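Local structure of probable transcriptional regulator (Pseudomonas aeruginosa PAO1, 2GEN) at residues I12-D26 with L44-L58. The protein probably binds DNA at regulatory sites as a transcription factor of the TetR family. Residues are numbered along the deposited sequence; the frame is centred on the assembly and turned at random.
Sequences ILQAALACFSEHGVD and LYHHFGNKERIHGEL
The ammonium group of Lys-51 is gripped from the turn that follows helix 9-23: its NZ donates to Val-25 O at 3.0 Å, tilted 26° from the carbonyl plane, and also bonds to Thr-28 O. An extended start, with CG anti to the backbone N, and a bend at chi3 (91°) bring the amine to these carbonyls, which probably stabilise its charge. The lysine thus ties the first turn of helix 51-76 to the turn after helix 9-23, where Asp-26, next to Val-25, forms a salt bridge with Arg-111 of helix 99-114.

Beside this polar link the packing is apolar and aromatic. Val-25 places CG1 3.7 Å from His-55 CD2, while its CG2 lies over one face of the Phe-20 ring. The rings of Phe-20 and His-55 meet obliquely, and His-55 goes on to an edge-to-face contact with Phe-104. Leu-58 sets its two methyls among Leu-13, Leu-17 and Phe-20: Leu-58 CD2 lies at the edge of the Phe-20 ring, 3.6 Å from Phe-20 CD2, and Leu-58 CD1 rests against Leu-13 O and Leu-17 CB. Ala-16 CB meets Ile-54 CG2 at 3.5 Å, its small side chain admitting the isoleucine branch.

Farther toward the N-terminus, Leu-13 sets its branched end against Phe-48 CE2 and CZ. Ile-12 divides its branches: CG2, anti to the backbone N, touches Leu-44 CD2 at 3.5 Å and the edge of Phe-48, whereas CD1 reaches His-47 CD2.

The axes of segments 12-23 and 51-58 cross at -102°. Residues 12-23 touch both Leu-44 to Phe-48, at the end of the predicted helix-turn-helix, and helix 51-76, an arrangement characteristic of the N-terminal DNA-binding domain of TetR-family regulators.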
# COMPACT_ATOMS: atom_id res chain seq x y z
N ILE A 12 -17.62 -13.82 -17.15
CA ILE A 12 -16.77 -14.86 -16.57
C ILE A 12 -15.82 -14.30 -15.49
O ILE A 12 -15.71 -14.86 -14.39
CB ILE A 12 -16.00 -15.62 -17.67
CG1 ILE A 12 -16.99 -16.49 -18.48
CG2 ILE A 12 -14.85 -16.43 -17.08
CD1 ILE A 12 -16.46 -16.92 -19.84
N LEU A 13 -15.16 -13.18 -15.80
CA LEU A 13 -14.31 -12.54 -14.78
C LEU A 13 -15.07 -12.11 -13.53
O LEU A 13 -14.56 -12.24 -12.42
CB LEU A 13 -13.53 -11.37 -15.38
CG LEU A 13 -12.55 -11.78 -16.48
CD1 LEU A 13 -11.84 -10.54 -16.99
CD2 LEU A 13 -11.50 -12.81 -15.93
N GLN A 14 -16.30 -11.61 -13.68
CA GLN A 14 -17.04 -11.19 -12.50
C GLN A 14 -17.44 -12.39 -11.65
O GLN A 14 -17.43 -12.31 -10.43
CB GLN A 14 -18.24 -10.28 -12.85
CG GLN A 14 -17.84 -8.82 -13.27
CD GLN A 14 -16.80 -8.13 -12.32
OE1 GLN A 14 -15.59 -8.04 -12.63
NE2 GLN A 14 -17.28 -7.66 -11.17
N ALA A 15 -17.76 -13.51 -12.30
CA ALA A 15 -18.04 -14.78 -11.60
C ALA A 15 -16.82 -15.24 -10.82
O ALA A 15 -16.93 -15.59 -9.66
CB ALA A 15 -18.47 -15.87 -12.60
N ALA A 16 -15.66 -15.24 -11.48
CA ALA A 16 -14.42 -15.60 -10.81
C ALA A 16 -14.19 -14.70 -9.59
O ALA A 16 -13.91 -15.18 -8.48
CB ALA A 16 -13.26 -15.55 -11.79
N LEU A 17 -14.35 -13.39 -9.76
CA LEU A 17 -14.19 -12.49 -8.63
C LEU A 17 -15.12 -12.86 -7.46
O LEU A 17 -14.68 -12.88 -6.31
CB LEU A 17 -14.39 -11.04 -9.08
CG LEU A 17 -14.45 -10.00 -7.96
CD1 LEU A 17 -13.11 -9.90 -7.18
CD2 LEU A 17 -14.81 -8.65 -8.58
N ALA A 18 -16.39 -13.12 -7.74
CA ALA A 18 -17.35 -13.48 -6.69
C ALA A 18 -16.88 -14.73 -5.94
O ALA A 18 -16.92 -14.76 -4.70
CB ALA A 18 -18.73 -13.70 -7.31
N CYS A 19 -16.40 -15.73 -6.68
CA CYS A 19 -15.88 -16.97 -6.08
C CYS A 19 -14.67 -16.68 -5.21
O CYS A 19 -14.62 -17.11 -4.06
CB CYS A 19 -15.50 -18.00 -7.17
SG CYS A 19 -16.88 -18.67 -8.11
N PHE A 20 -13.70 -15.94 -5.76
CA PHE A 20 -12.47 -15.60 -5.05
C PHE A 20 -12.74 -14.86 -3.74
O PHE A 20 -12.06 -15.09 -2.75
CB PHE A 20 -11.54 -14.73 -5.91
CG PHE A 20 -10.94 -15.44 -7.10
CD1 PHE A 20 -10.86 -16.82 -7.16
CD2 PHE A 20 -10.40 -14.69 -8.14
CE1 PHE A 20 -10.28 -17.45 -8.26
CE2 PHE A 20 -9.82 -15.28 -9.24
CZ PHE A 20 -9.75 -16.70 -9.31
N SER A 21 -13.72 -13.96 -3.77
CA SER A 21 -14.06 -13.12 -2.62
C SER A 21 -14.72 -13.92 -1.51
O SER A 21 -14.43 -13.72 -0.35
CB SER A 21 -14.98 -11.97 -3.05
OG SER A 21 -14.36 -11.23 -4.08
N GLU A 22 -15.58 -14.85 -1.92
CA GLU A 22 -16.35 -15.69 -1.00
C GLU A 22 -15.50 -16.81 -0.39
O GLU A 22 -15.54 -17.05 0.82
CB GLU A 22 -17.54 -16.27 -1.75
CG GLU A 22 -18.50 -17.11 -0.90
CD GLU A 22 -19.88 -17.26 -1.54
OE1 GLU A 22 -20.11 -16.67 -2.63
OE2 GLU A 22 -20.74 -17.95 -0.94
N HIS A 23 -14.72 -17.49 -1.24
CA HIS A 23 -14.02 -18.70 -0.82
C HIS A 23 -12.51 -18.53 -0.67
O HIS A 23 -11.84 -19.38 -0.08
CB HIS A 23 -14.35 -19.85 -1.79
CG HIS A 23 -15.82 -20.09 -1.95
ND1 HIS A 23 -16.62 -20.52 -0.91
CD2 HIS A 23 -16.63 -19.95 -3.02
CE1 HIS A 23 -17.87 -20.62 -1.34
NE2 HIS A 23 -17.90 -20.29 -2.62
N GLY A 24 -11.98 -17.42 -1.19
CA GLY A 24 -10.55 -17.24 -1.26
C GLY A 24 -10.05 -17.82 -2.57
O GLY A 24 -10.71 -18.67 -3.17
N VAL A 25 -8.89 -17.35 -3.02
CA VAL A 25 -8.35 -17.75 -4.31
C VAL A 25 -7.98 -19.23 -4.35
O VAL A 25 -8.41 -19.96 -5.26
CB VAL A 25 -7.16 -16.86 -4.71
CG1 VAL A 25 -6.36 -17.48 -5.87
CG2 VAL A 25 -7.67 -15.45 -5.09
N ASP A 26 -7.19 -19.66 -3.37
CA ASP A 26 -6.68 -21.03 -3.35
C ASP A 26 -7.81 -22.06 -3.25
O ASP A 26 -7.79 -23.06 -3.97
CB ASP A 26 -5.59 -21.18 -2.27
CG ASP A 26 -4.28 -20.45 -2.64
OD1 ASP A 26 -3.95 -20.35 -3.84
OD2 ASP A 26 -3.58 -19.97 -1.73
N LEU A 44 -14.69 -21.80 -20.60
CA LEU A 44 -13.75 -21.10 -19.74
C LEU A 44 -12.33 -21.20 -20.28
O LEU A 44 -11.55 -20.25 -20.22
CB LEU A 44 -13.82 -21.66 -18.32
CG LEU A 44 -15.09 -21.42 -17.50
CD1 LEU A 44 -15.01 -22.10 -16.14
CD2 LEU A 44 -15.32 -19.91 -17.30
N TYR A 45 -11.99 -22.37 -20.83
CA TYR A 45 -10.70 -22.56 -21.45
C TYR A 45 -10.60 -21.83 -22.80
O TYR A 45 -9.53 -21.30 -23.14
CB TYR A 45 -10.37 -24.06 -21.58
CG TYR A 45 -9.61 -24.63 -20.39
CD1 TYR A 45 -10.28 -25.06 -19.25
CD2 TYR A 45 -8.21 -24.72 -20.41
CE1 TYR A 45 -9.58 -25.58 -18.14
CE2 TYR A 45 -7.51 -25.24 -19.33
CZ TYR A 45 -8.20 -25.68 -18.20
OH TYR A 45 -7.49 -26.19 -17.12
N HIS A 46 -11.70 -21.80 -23.56
CA HIS A 46 -11.68 -21.16 -24.88
C HIS A 46 -11.46 -19.65 -24.76
O HIS A 46 -10.59 -19.09 -25.42
CB HIS A 46 -12.96 -21.45 -25.68
CG HIS A 46 -12.91 -20.93 -27.08
ND1 HIS A 46 -13.66 -19.86 -27.51
CD2 HIS A 46 -12.17 -21.32 -28.15
CE1 HIS A 46 -13.40 -19.62 -28.79
NE2 HIS A 46 -12.49 -20.49 -29.20
N HIS A 47 -12.25 -19.02 -23.89
CA HIS A 47 -12.14 -17.59 -23.63
C HIS A 47 -10.82 -17.24 -22.96
O HIS A 47 -10.12 -16.32 -23.40
CB HIS A 47 -13.31 -17.10 -22.77
CG HIS A 47 -14.63 -17.20 -23.44
ND1 HIS A 47 -14.91 -16.60 -24.65
CD2 HIS A 47 -15.77 -17.84 -23.08
CE1 HIS A 47 -16.16 -16.86 -25.00
NE2 HIS A 47 -16.70 -17.61 -24.06
N PHE A 48 -10.47 -17.98 -21.91
CA PHE A 48 -9.26 -17.71 -21.15
C PHE A 48 -8.32 -18.90 -21.01
O PHE A 48 -7.29 -18.95 -21.69
CB PHE A 48 -9.61 -17.15 -19.76
CG PHE A 48 -10.34 -15.83 -19.79
CD1 PHE A 48 -9.76 -14.70 -20.36
CD2 PHE A 48 -11.62 -15.71 -19.23
CE1 PHE A 48 -10.42 -13.47 -20.38
CE2 PHE A 48 -12.29 -14.48 -19.24
CZ PHE A 48 -11.69 -13.37 -19.82
N GLY A 49 -8.66 -19.84 -20.13
CA GLY A 49 -7.73 -20.89 -19.67
C GLY A 49 -8.15 -21.40 -18.31
O GLY A 49 -9.33 -21.36 -17.97
N ASN A 50 -7.20 -21.87 -17.52
CA ASN A 50 -7.51 -22.43 -16.19
C ASN A 50 -7.70 -21.35 -15.15
O ASN A 50 -7.71 -20.15 -15.49
CB ASN A 50 -6.43 -23.43 -15.73
CG ASN A 50 -5.03 -22.83 -15.72
OD1 ASN A 50 -4.83 -21.65 -15.40
ND2 ASN A 50 -4.06 -23.66 -16.04
N LYS A 51 -7.83 -21.76 -13.89
CA LYS A 51 -8.03 -20.83 -12.76
C LYS A 51 -6.94 -19.77 -12.67
O LYS A 51 -7.24 -18.58 -12.51
CB LYS A 51 -8.16 -21.59 -11.43
CG LYS A 51 -8.44 -20.68 -10.25
CD LYS A 51 -8.50 -21.42 -8.96
CE LYS A 51 -7.16 -21.49 -8.26
NZ LYS A 51 -7.35 -22.20 -6.98
N GLU A 52 -5.67 -20.19 -12.78
CA GLU A 52 -4.54 -19.26 -12.74
C GLU A 52 -4.55 -18.21 -13.86
O GLU A 52 -4.21 -17.03 -13.62
CB GLU A 52 -3.20 -20.03 -12.75
CG GLU A 52 -2.01 -19.20 -12.24
CD GLU A 52 -2.15 -18.77 -10.78
OE1 GLU A 52 -2.87 -19.44 -9.99
OE2 GLU A 52 -1.54 -17.75 -10.39
N ARG A 53 -4.93 -18.61 -15.07
CA ARG A 53 -5.01 -17.64 -16.16
C ARG A 53 -6.18 -16.66 -15.93
O ARG A 53 -6.03 -15.46 -16.11
CB ARG A 53 -5.14 -18.30 -17.51
CG ARG A 53 -4.62 -17.37 -18.60
CD ARG A 53 -5.71 -17.11 -19.56
NE ARG A 53 -5.38 -16.06 -20.52
CZ ARG A 53 -4.65 -16.25 -21.62
NH1 ARG A 53 -4.12 -17.44 -21.87
NH2 ARG A 53 -4.43 -15.24 -22.44
N ILE A 54 -7.32 -17.21 -15.50
CA ILE A 54 -8.49 -16.41 -15.15
C ILE A 54 -8.15 -15.40 -14.05
O ILE A 54 -8.56 -14.22 -14.11
CB ILE A 54 -9.68 -17.29 -14.75
CG1 ILE A 54 -10.22 -18.03 -15.98
CG2 ILE A 54 -10.79 -16.45 -14.14
CD1 ILE A 54 -11.34 -19.06 -15.69
N HIS A 55 -7.41 -15.86 -13.04
CA HIS A 55 -6.89 -15.02 -11.95
C HIS A 55 -6.08 -13.81 -12.48
O HIS A 55 -6.35 -12.66 -12.08
CB HIS A 55 -6.06 -15.89 -11.01
CG HIS A 55 -5.45 -15.16 -9.86
ND1 HIS A 55 -4.25 -14.50 -9.95
CD2 HIS A 55 -5.86 -15.03 -8.58
CE1 HIS A 55 -3.95 -13.98 -8.78
NE2 HIS A 55 -4.91 -14.28 -7.93
N GLY A 56 -5.13 -14.06 -13.37
CA GLY A 56 -4.33 -12.97 -13.96
C GLY A 56 -5.15 -12.06 -14.87
O GLY A 56 -4.94 -10.84 -14.89
N GLU A 57 -6.09 -12.62 -15.63
CA GLU A 57 -6.95 -11.80 -16.50
C GLU A 57 -7.85 -10.90 -15.64
O GLU A 57 -8.09 -9.72 -16.02
CB GLU A 57 -7.79 -12.65 -17.46
CG GLU A 57 -6.95 -13.48 -18.49
CD GLU A 57 -6.39 -12.66 -19.65
OE1 GLU A 57 -6.54 -11.40 -19.67
OE2 GLU A 57 -5.76 -13.26 -20.55
N LEU A 58 -8.33 -11.42 -14.51
CA LEU A 58 -9.12 -10.61 -13.57
C LEU A 58 -8.29 -9.41 -13.07
O LEU A 58 -8.80 -8.25 -12.97
CB LEU A 58 -9.62 -11.48 -12.40
CG LEU A 58 -10.43 -10.77 -11.29
CD1 LEU A 58 -11.70 -10.10 -11.87
CD2 LEU A 58 -10.78 -11.71 -10.12